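Local coordinates for protein aminoglycoside 6-adenylyltransferase (Bacillus subtilis, PDB 2PBE) that transfers the nucleotide of ATP or GTP to O-6 of streptomycin, also adenylates streptidine, and so mediates bacterial resistance to streptomycin, at residues Gln74-Met79 with Trp89-Ile94. Residues are numbered along the deposited sequence; the frame is centred on the assembly and turned at random.
Sequences QKPEDM and WFSYII
The F90 ring is approached obliquely by D78 CB, E77 O and K75 CD: D78 CB comes to 3.4 Å from F90 CZ, and E77 CB lies near CD1 of the same ring. Over the centre of one ring face lies a water, and Y92 CZ lies in plane at the edge. A chi1 of -158° sets F90 CG anti to the backbone N, and the ring beyond it reaches the turn. The Y92 ring is met obliquely by K75, whose aliphatic chain runs side by side with it in the same direction, K75 CD 3.7 Å from Y92 CE1; W63 adds an edge-to-face ring contact to Y92. Beyond these methylenes, K75 NZ has D61 as its main partner and makes a longer salt bridge, 3.5 Å, to D78 OD2. Across the strand from the rings, P76 CG touches CD1 of I93. The polar centre is the carboxylate of E77, folded back by a bend at chi2 (70°). Its OE1 takes two bonds from S91: the backbone N at 2.8 Å, meeting OE1 nearly along its C-O axis, and S91 OG at 2.7 Å from the syn side, slightly out of the carboxylate plane. The same water bridges the backbones, accepting from E77 N and donating to S91 O. Between the two segments, regular pairing is limited to Q74 and I93, an antiparallel hydrogen-bonded pair with Q74 N to I93 O at 2.9 Å and I93 N to Q74 O at 2.8 Å. Past it, 75-78 forms a type I turn closed by D78 N to K75 O, and E77 and the water take over the link to S91. Strand 90-96 also pairs with 101-108 on its other side. The arrangement is that of an edge strand leaving a mixed sheet in an adenylyltransferase of the nucleotidyltransferase clan, with a long loop leading back into the neighbouring antiparallel strand.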
# COMPACT_ATOMS: atom_id res chain seq x y z
N GLN A 74 -28.69 3.42 -7.73
CA GLN A 74 -29.68 2.50 -7.18
C GLN A 74 -29.27 2.08 -5.77
O GLN A 74 -28.09 1.81 -5.52
CB GLN A 74 -29.82 1.26 -8.08
CG GLN A 74 -30.82 0.22 -7.57
CD GLN A 74 -31.03 -0.94 -8.54
OE1 GLN A 74 -31.47 -0.75 -9.68
NE2 GLN A 74 -30.71 -2.16 -8.09
N LYS A 75 -30.23 2.08 -4.85
CA LYS A 75 -29.98 1.66 -3.47
C LYS A 75 -30.89 0.44 -3.27
O LYS A 75 -32.04 0.58 -2.86
CB LYS A 75 -30.30 2.78 -2.49
CG LYS A 75 -29.41 4.01 -2.67
CD LYS A 75 -29.60 5.06 -1.59
CE LYS A 75 -30.84 5.90 -1.78
NZ LYS A 75 -31.13 6.77 -0.59
N PRO A 76 -30.37 -0.77 -3.56
CA PRO A 76 -31.07 -2.05 -3.46
C PRO A 76 -31.76 -2.40 -2.14
O PRO A 76 -32.73 -3.16 -2.13
CB PRO A 76 -29.98 -3.06 -3.80
CG PRO A 76 -29.12 -2.32 -4.73
CD PRO A 76 -28.99 -1.00 -4.02
N GLU A 77 -31.26 -1.87 -1.03
CA GLU A 77 -31.87 -2.19 0.25
C GLU A 77 -32.74 -1.05 0.75
O GLU A 77 -33.14 -1.04 1.92
CB GLU A 77 -30.78 -2.55 1.26
CG GLU A 77 -30.02 -3.84 0.92
CD GLU A 77 -29.10 -3.71 -0.31
OE1 GLU A 77 -28.37 -2.69 -0.40
OE2 GLU A 77 -29.10 -4.61 -1.18
N ASP A 78 -33.05 -0.11 -0.13
CA ASP A 78 -33.88 1.03 0.24
C ASP A 78 -34.93 1.28 -0.83
O ASP A 78 -35.19 2.42 -1.20
CB ASP A 78 -33.03 2.28 0.46
CG ASP A 78 -33.80 3.42 1.10
OD1 ASP A 78 -34.63 3.15 2.00
OD2 ASP A 78 -33.57 4.58 0.71
N MSE A 79 -35.54 0.21 -1.32
CA MSE A 79 -36.56 0.36 -2.35
C MSE A 79 -37.87 -0.22 -1.87
O MSE A 79 -37.90 -1.19 -1.09
CB MSE A 79 -36.11 -0.33 -3.62
CG MSE A 79 -34.74 0.14 -4.08
SE MSE A 79 -34.25 -0.51 -5.83
CE MSE A 79 -33.97 -2.38 -5.43
N TRP A 89 -26.64 -5.24 5.47
CA TRP A 89 -25.85 -4.48 4.54
C TRP A 89 -26.71 -3.39 3.96
O TRP A 89 -27.93 -3.36 4.15
CB TRP A 89 -25.40 -5.31 3.35
CG TRP A 89 -24.47 -6.50 3.54
CD1 TRP A 89 -23.90 -7.20 2.51
CD2 TRP A 89 -24.08 -7.17 4.74
NE1 TRP A 89 -23.19 -8.26 2.98
CE2 TRP A 89 -23.27 -8.28 4.35
CE3 TRP A 89 -24.33 -6.96 6.11
CZ2 TRP A 89 -22.70 -9.18 5.28
CZ3 TRP A 89 -23.77 -7.86 7.05
CH2 TRP A 89 -22.96 -8.97 6.62
N PHE A 90 -26.04 -2.52 3.23
CA PHE A 90 -26.67 -1.42 2.53
C PHE A 90 -25.66 -1.11 1.44
O PHE A 90 -24.49 -0.87 1.72
CB PHE A 90 -26.85 -0.22 3.45
CG PHE A 90 -27.93 0.72 2.98
CD1 PHE A 90 -29.29 0.39 3.13
CD2 PHE A 90 -27.59 1.93 2.33
CE1 PHE A 90 -30.31 1.26 2.66
CE2 PHE A 90 -28.60 2.81 1.85
CZ PHE A 90 -29.96 2.47 2.01
N SER A 91 -26.11 -1.13 0.20
CA SER A 91 -25.20 -0.86 -0.89
C SER A 91 -25.71 0.22 -1.82
O SER A 91 -26.83 0.70 -1.68
CB SER A 91 -24.96 -2.14 -1.65
OG SER A 91 -26.20 -2.68 -2.07
N TYR A 92 -24.87 0.58 -2.77
CA TYR A 92 -25.19 1.60 -3.75
C TYR A 92 -24.65 1.13 -5.08
O TYR A 92 -23.57 0.55 -5.13
CB TYR A 92 -24.49 2.91 -3.39
CG TYR A 92 -24.79 3.43 -2.00
CD1 TYR A 92 -25.82 4.38 -1.79
CD2 TYR A 92 -24.04 2.99 -0.87
CE1 TYR A 92 -26.11 4.89 -0.49
CE2 TYR A 92 -24.32 3.47 0.44
CZ TYR A 92 -25.36 4.43 0.62
OH TYR A 92 -25.64 4.92 1.87
N ILE A 93 -25.40 1.32 -6.16
CA ILE A 93 -24.88 0.94 -7.46
C ILE A 93 -24.89 2.28 -8.17
O ILE A 93 -25.95 2.89 -8.33
CB ILE A 93 -25.77 -0.07 -8.23
CG1 ILE A 93 -25.64 -1.47 -7.62
CG2 ILE A 93 -25.32 -0.18 -9.69
CD1 ILE A 93 -26.24 -1.62 -6.27
N ILE A 94 -23.71 2.76 -8.55
CA ILE A 94 -23.60 4.05 -9.21
C ILE A 94 -23.05 3.93 -10.63
O ILE A 94 -22.12 3.16 -10.89
CB ILE A 94 -22.67 5.00 -8.40
CG1 ILE A 94 -23.15 5.09 -6.96
CG2 ILE A 94 -22.69 6.41 -9.01
CD1 ILE A 94 -22.17 5.79 -6.04
O HOH W 1 -29.29 0.23 -0.43